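Local coordinates for LanC-like protein GCR2 (Arabidopsis thaliana, PDB 3T33) that belongs to the zinc-binding LanC-like protein family and may play a role in abscisic acid signaling, at residues L236-L248 against V294-N306. Residues are numbered along the deposited sequence; the frame is centred on the assembly and turned at random.
Sequences LAGIMNVLMHTEL and VALTLVKAAQVYN
Met-244 reaches from the last turn of helix 236-244 into a hole between Lys-300, Ala-301, Val-304 and Tyr-305, and its atoms meet a succession of neighbours. CB lies against Lys-300 CE, 3.9 Å away, with Val-304 CG2 a little farther off. CG, set anti to the carbonyl carbon (chi1 -62°), faces the phenol end of Tyr-305. SD comes 3.6 Å from Ala-301 CA, where a methyl side chain lets the sulfur approach the backbone, and it also meets Tyr-305 CE2 at 3.7 Å in an oblique Met-aromatic contact. A bend at chi3 (-90°) then turns CE onto Thr-297 CG2, 3.5 Å away. An unbranched thioether suits this place: it runs out extended and turns only at its tip.

Thr-297 is the reciprocal knob, seated among Ala-237, Met-240, Asn-241 and Met-244. Its methyl, CG2, rests 3.4 Å from Ala-237 O. Ala-237, with only a CB, which lies 3.5 Å from Thr-297 OG1, probably helps Thr-297 come this near the backbone. Its OG1 hydrogen-bonds with Gly-293 O and the hydroxyl of Tyr-413, so the buried polar branch is satisfied. Lys-300 lays CE over one face of the His-245 ring in a CH-pi contact, 3.5 Å from the centroid. A long lysine fits this partly exposed border: CE sits over the ring and NZ stays close above the ND1-CE1 edge. Tyr-305 extends the contact into the loop after helix 236-244, its OH meeting Leu-248 CD1.

No hydrogen bond joins the segments; the helix axes, 9.0 Å apart and inclined at 27°, are held by reciprocal knobs-into-holes packing, consistent with neighbouring helices running in the same general direction in the alpha/alpha-barrel of LanC-like proteins.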
loop_
_atom_site.group_PDB
_atom_site.type_symbol
_atom_site.label_atom_id
_atom_site.label_comp_id
_atom_site.label_asym_id
_atom_site.label_seq_id
_atom_site.Cartn_x
_atom_site.Cartn_y
_atom_site.Cartn_z
ATOM N N LEU A 236 6.887 3.035 13.194
ATOM C CA LEU A 236 7.958 2.056 13.185
ATOM C C LEU A 236 7.849 1.051 12.008
ATOM O O LEU A 236 8.849 0.749 11.341
ATOM C CB LEU A 236 7.956 1.292 14.542
ATOM C CG LEU A 236 8.171 2.058 15.876
ATOM C CD1 LEU A 236 8.176 1.094 17.077
ATOM C CD2 LEU A 236 9.440 2.917 15.920
ATOM N N ALA A 237 6.637 0.547 11.773
ATOM C CA ALA A 237 6.387 -0.458 10.721
ATOM C C ALA A 237 6.915 -0.033 9.373
ATOM O O ALA A 237 7.659 -0.771 8.771
ATOM C CB ALA A 237 4.874 -0.723 10.627
ATOM N N GLY A 238 6.539 1.182 8.936
ATOM C CA GLY A 238 6.904 1.741 7.634
ATOM C C GLY A 238 8.385 1.920 7.481
ATOM O O GLY A 238 8.968 1.704 6.398
ATOM N N ILE A 239 9.019 2.344 8.568
ATOM C CA ILE A 239 10.487 2.455 8.580
ATOM C C ILE A 239 11.184 1.109 8.515
ATOM O O ILE A 239 12.107 0.947 7.731
ATOM C CB ILE A 239 10.979 3.238 9.847
ATOM C CG1 ILE A 239 10.280 4.633 9.883
ATOM C CG2 ILE A 239 12.497 3.377 9.798
ATOM C CD1 ILE A 239 10.495 5.459 11.175
ATOM N N MET A 240 10.797 0.162 9.365
ATOM C CA MET A 240 11.401 -1.185 9.323
ATOM C C MET A 240 11.204 -1.816 7.942
ATOM O O MET A 240 12.148 -2.373 7.346
ATOM C CB MET A 240 10.745 -2.069 10.387
ATOM C CG MET A 240 10.928 -1.499 11.808
ATOM S SD MET A 240 12.645 -1.106 12.229
ATOM C CE MET A 240 12.415 0.697 12.575
ATOM N N ASN A 241 9.982 -1.656 7.429
ATOM C CA ASN A 241 9.596 -2.170 6.119
ATOM C C ASN A 241 10.604 -1.709 5.097
ATOM O O ASN A 241 11.276 -2.542 4.468
ATOM C CB ASN A 241 8.164 -1.769 5.722
ATOM C CG ASN A 241 7.731 -2.375 4.384
ATOM O OD1 ASN A 241 7.539 -1.683 3.386
ATOM N ND2 ASN A 241 7.553 -3.651 4.379
ATOM N N VAL A 242 10.801 -0.398 4.998
ATOM C CA VAL A 242 11.788 0.117 4.030
ATOM C C VAL A 242 13.181 -0.460 4.288
ATOM O O VAL A 242 13.925 -0.769 3.346
ATOM C CB VAL A 242 11.876 1.693 4.011
ATOM C CG1 VAL A 242 12.585 2.142 2.757
ATOM C CG2 VAL A 242 10.475 2.311 3.975
ATOM N N LEU A 243 13.560 -0.568 5.566
ATOM C CA LEU A 243 14.891 -1.016 5.865
ATOM C C LEU A 243 15.069 -2.438 5.404
ATOM O O LEU A 243 16.118 -2.775 4.883
ATOM C CB LEU A 243 15.203 -0.853 7.356
ATOM C CG LEU A 243 15.353 0.610 7.828
ATOM C CD1 LEU A 243 15.523 0.558 9.315
ATOM C CD2 LEU A 243 16.552 1.373 7.133
ATOM N N MET A 244 14.026 -3.268 5.507
ATOM C CA MET A 244 14.187 -4.672 5.080
ATOM C C MET A 244 14.416 -4.812 3.612
ATOM O O MET A 244 14.818 -5.871 3.151
ATOM C CB MET A 244 13.031 -5.554 5.529
ATOM C CG MET A 244 12.968 -5.582 7.058
ATOM S SD MET A 244 11.688 -6.668 7.670
ATOM C CE MET A 244 10.290 -5.529 7.779
ATOM N N HIS A 245 14.168 -3.739 2.871
ATOM C CA HIS A 245 14.320 -3.799 1.436
ATOM C C HIS A 245 15.712 -3.453 0.957
ATOM O O HIS A 245 15.923 -3.451 -0.267
ATOM C CB HIS A 245 13.272 -2.970 0.743
ATOM C CG HIS A 245 11.914 -3.587 0.763
ATOM N ND1 HIS A 245 11.520 -4.563 -0.137
ATOM C CD2 HIS A 245 10.871 -3.406 1.592
ATOM C CE1 HIS A 245 10.289 -4.946 0.136
ATOM N NE2 HIS A 245 9.870 -4.263 1.184
ATOM N N THR A 246 16.658 -3.228 1.894
ATOM C CA THR A 246 18.060 -2.825 1.585
ATOM C C THR A 246 19.035 -3.814 2.215
ATOM O O THR A 246 18.638 -4.703 2.976
ATOM C CB THR A 246 18.485 -1.417 2.193
ATOM O OG1 THR A 246 18.360 -1.436 3.633
ATOM C CG2 THR A 246 17.640 -0.338 1.738
ATOM N N GLU A 247 20.327 -3.627 1.956
ATOM C CA GLU A 247 21.316 -4.570 2.441
ATOM C C GLU A 247 21.694 -4.166 3.844
ATOM O O GLU A 247 22.470 -3.256 4.017
ATOM C CB GLU A 247 22.559 -4.553 1.535
ATOM C CG GLU A 247 22.248 -4.792 0.059
ATOM C CD GLU A 247 21.324 -6.008 -0.106
ATOM O OE1 GLU A 247 20.132 -5.835 -0.519
ATOM O OE2 GLU A 247 21.789 -7.137 0.230
ATOM N N LEU A 248 21.144 -4.809 4.858
ATOM C CA LEU A 248 21.576 -4.489 6.214
ATOM C C LEU A 248 22.837 -5.251 6.601
ATOM O O LEU A 248 23.155 -6.295 6.016
ATOM C CB LEU A 248 20.451 -4.743 7.232
ATOM C CG LEU A 248 19.069 -4.196 6.872
ATOM C CD1 LEU A 248 17.999 -4.654 7.887
ATOM C CD2 LEU A 248 19.125 -2.702 6.807
ATOM N N VAL A 294 0.880 -3.042 9.795
ATOM C CA VAL A 294 1.879 -3.816 10.517
ATOM C C VAL A 294 1.927 -5.219 9.916
ATOM O O VAL A 294 3.024 -5.778 9.642
ATOM C CB VAL A 294 1.508 -3.843 12.003
ATOM C CG1 VAL A 294 2.387 -4.858 12.765
ATOM C CG2 VAL A 294 1.582 -2.420 12.584
ATOM N N ALA A 295 0.758 -5.801 9.646
ATOM C CA ALA A 295 0.772 -7.157 9.006
ATOM C C ALA A 295 1.622 -7.209 7.738
ATOM O O ALA A 295 2.446 -8.096 7.534
ATOM C CB ALA A 295 -0.613 -7.581 8.712
ATOM N N LEU A 296 1.457 -6.215 6.877
ATOM C CA LEU A 296 2.266 -6.096 5.667
ATOM C C LEU A 296 3.761 -6.087 5.970
ATOM O O LEU A 296 4.594 -6.650 5.242
ATOM C CB LEU A 296 1.841 -4.818 4.969
ATOM C CG LEU A 296 0.980 -4.802 3.709
ATOM C CD1 LEU A 296 -0.057 -5.941 3.571
ATOM C CD2 LEU A 296 0.399 -3.347 3.307
ATOM N N THR A 297 4.134 -5.457 7.073
ATOM C CA THR A 297 5.540 -5.406 7.464
ATOM C C THR A 297 5.999 -6.749 8.005
ATOM O O THR A 297 7.105 -7.185 7.722
ATOM C CB THR A 297 5.764 -4.344 8.539
ATOM O OG1 THR A 297 5.134 -3.125 8.130
ATOM C CG2 THR A 297 7.223 -4.107 8.763
ATOM N N LEU A 298 5.184 -7.399 8.817
ATOM C CA LEU A 298 5.571 -8.746 9.325
ATOM C C LEU A 298 5.645 -9.744 8.152
ATOM O O LEU A 298 6.530 -10.585 8.087
ATOM C CB LEU A 298 4.608 -9.215 10.402
ATOM C CG LEU A 298 4.761 -8.334 11.652
ATOM C CD1 LEU A 298 3.713 -8.695 12.634
ATOM C CD2 LEU A 298 6.177 -8.566 12.239
ATOM N N VAL A 299 4.768 -9.605 7.171
ATOM C CA VAL A 299 4.870 -10.518 6.018
ATOM C C VAL A 299 6.226 -10.398 5.429
ATOM O O VAL A 299 6.862 -11.437 5.142
ATOM C CB VAL A 299 3.771 -10.303 4.925
ATOM C CG1 VAL A 299 4.206 -10.903 3.555
ATOM C CG2 VAL A 299 2.473 -10.900 5.378
ATOM N N LYS A 300 6.690 -9.151 5.258
ATOM C CA LYS A 300 8.046 -8.900 4.715
ATOM C C LYS A 300 9.124 -9.433 5.681
ATOM O O LYS A 300 10.067 -10.106 5.286
ATOM C CB LYS A 300 8.254 -7.400 4.416
ATOM C CG LYS A 300 9.645 -7.033 4.036
ATOM C CD LYS A 300 10.012 -7.563 2.685
ATOM C CE LYS A 300 11.387 -7.180 2.364
ATOM N NZ LYS A 300 11.924 -7.935 1.170
ATOM N N ALA A 301 8.988 -9.155 6.957
ATOM C CA ALA A 301 9.948 -9.770 7.915
ATOM C C ALA A 301 9.951 -11.285 7.690
ATOM O O ALA A 301 11.012 -11.904 7.515
ATOM C CB ALA A 301 9.568 -9.439 9.323
ATOM N N ALA A 302 8.763 -11.874 7.615
ATOM C CA ALA A 302 8.671 -13.309 7.448
ATOM C C ALA A 302 9.409 -13.806 6.242
ATOM O O ALA A 302 10.069 -14.827 6.335
ATOM C CB ALA A 302 7.223 -13.753 7.385
ATOM N N GLN A 303 9.287 -13.115 5.098
ATOM C CA GLN A 303 9.968 -13.537 3.838
ATOM C C GLN A 303 11.488 -13.424 3.917
ATOM O O GLN A 303 12.209 -14.205 3.310
ATOM C CB GLN A 303 9.491 -12.727 2.613
ATOM C CG GLN A 303 8.298 -13.297 1.822
ATOM C CD GLN A 303 7.584 -12.236 0.915
ATOM O OE1 GLN A 303 7.997 -11.055 0.859
ATOM N NE2 GLN A 303 6.494 -12.657 0.227
ATOM N N VAL A 304 11.971 -12.410 4.617
ATOM C CA VAL A 304 13.407 -12.129 4.641
ATOM C C VAL A 304 14.089 -12.977 5.699
ATOM O O VAL A 304 15.197 -13.486 5.487
ATOM C CB VAL A 304 13.734 -10.648 5.041
ATOM C CG1 VAL A 304 15.233 -10.406 4.920
ATOM C CG2 VAL A 304 13.010 -9.681 4.196
ATOM N N TYR A 305 13.430 -13.088 6.851
ATOM C CA TYR A 305 14.068 -13.693 8.037
ATOM C C TYR A 305 13.715 -15.144 8.259
ATOM O O TYR A 305 14.533 -15.910 8.774
ATOM C CB TYR A 305 13.830 -12.828 9.266
ATOM C CG TYR A 305 14.422 -11.462 8.991
ATOM C CD1 TYR A 305 15.699 -11.366 8.428
ATOM C CD2 TYR A 305 13.711 -10.268 9.254
ATOM C CE1 TYR A 305 16.274 -10.135 8.142
ATOM C CE2 TYR A 305 14.295 -8.977 8.973
ATOM C CZ TYR A 305 15.574 -8.942 8.411
ATOM O OH TYR A 305 16.196 -7.750 8.088
ATOM N N ASN A 306 12.529 -15.524 7.787
ATOM C CA ASN A 306 11.988 -16.870 7.969
ATOM C C ASN A 306 11.942 -17.333 9.417
ATOM O O ASN A 306 12.588 -18.281 9.815
ATOM C CB ASN A 306 12.674 -17.912 7.083
ATOM C CG ASN A 306 11.738 -19.077 6.777
ATOM O OD1 ASN A 306 10.537 -19.004 7.099
ATOM N ND2 ASN A 306 12.265 -20.148 6.167
#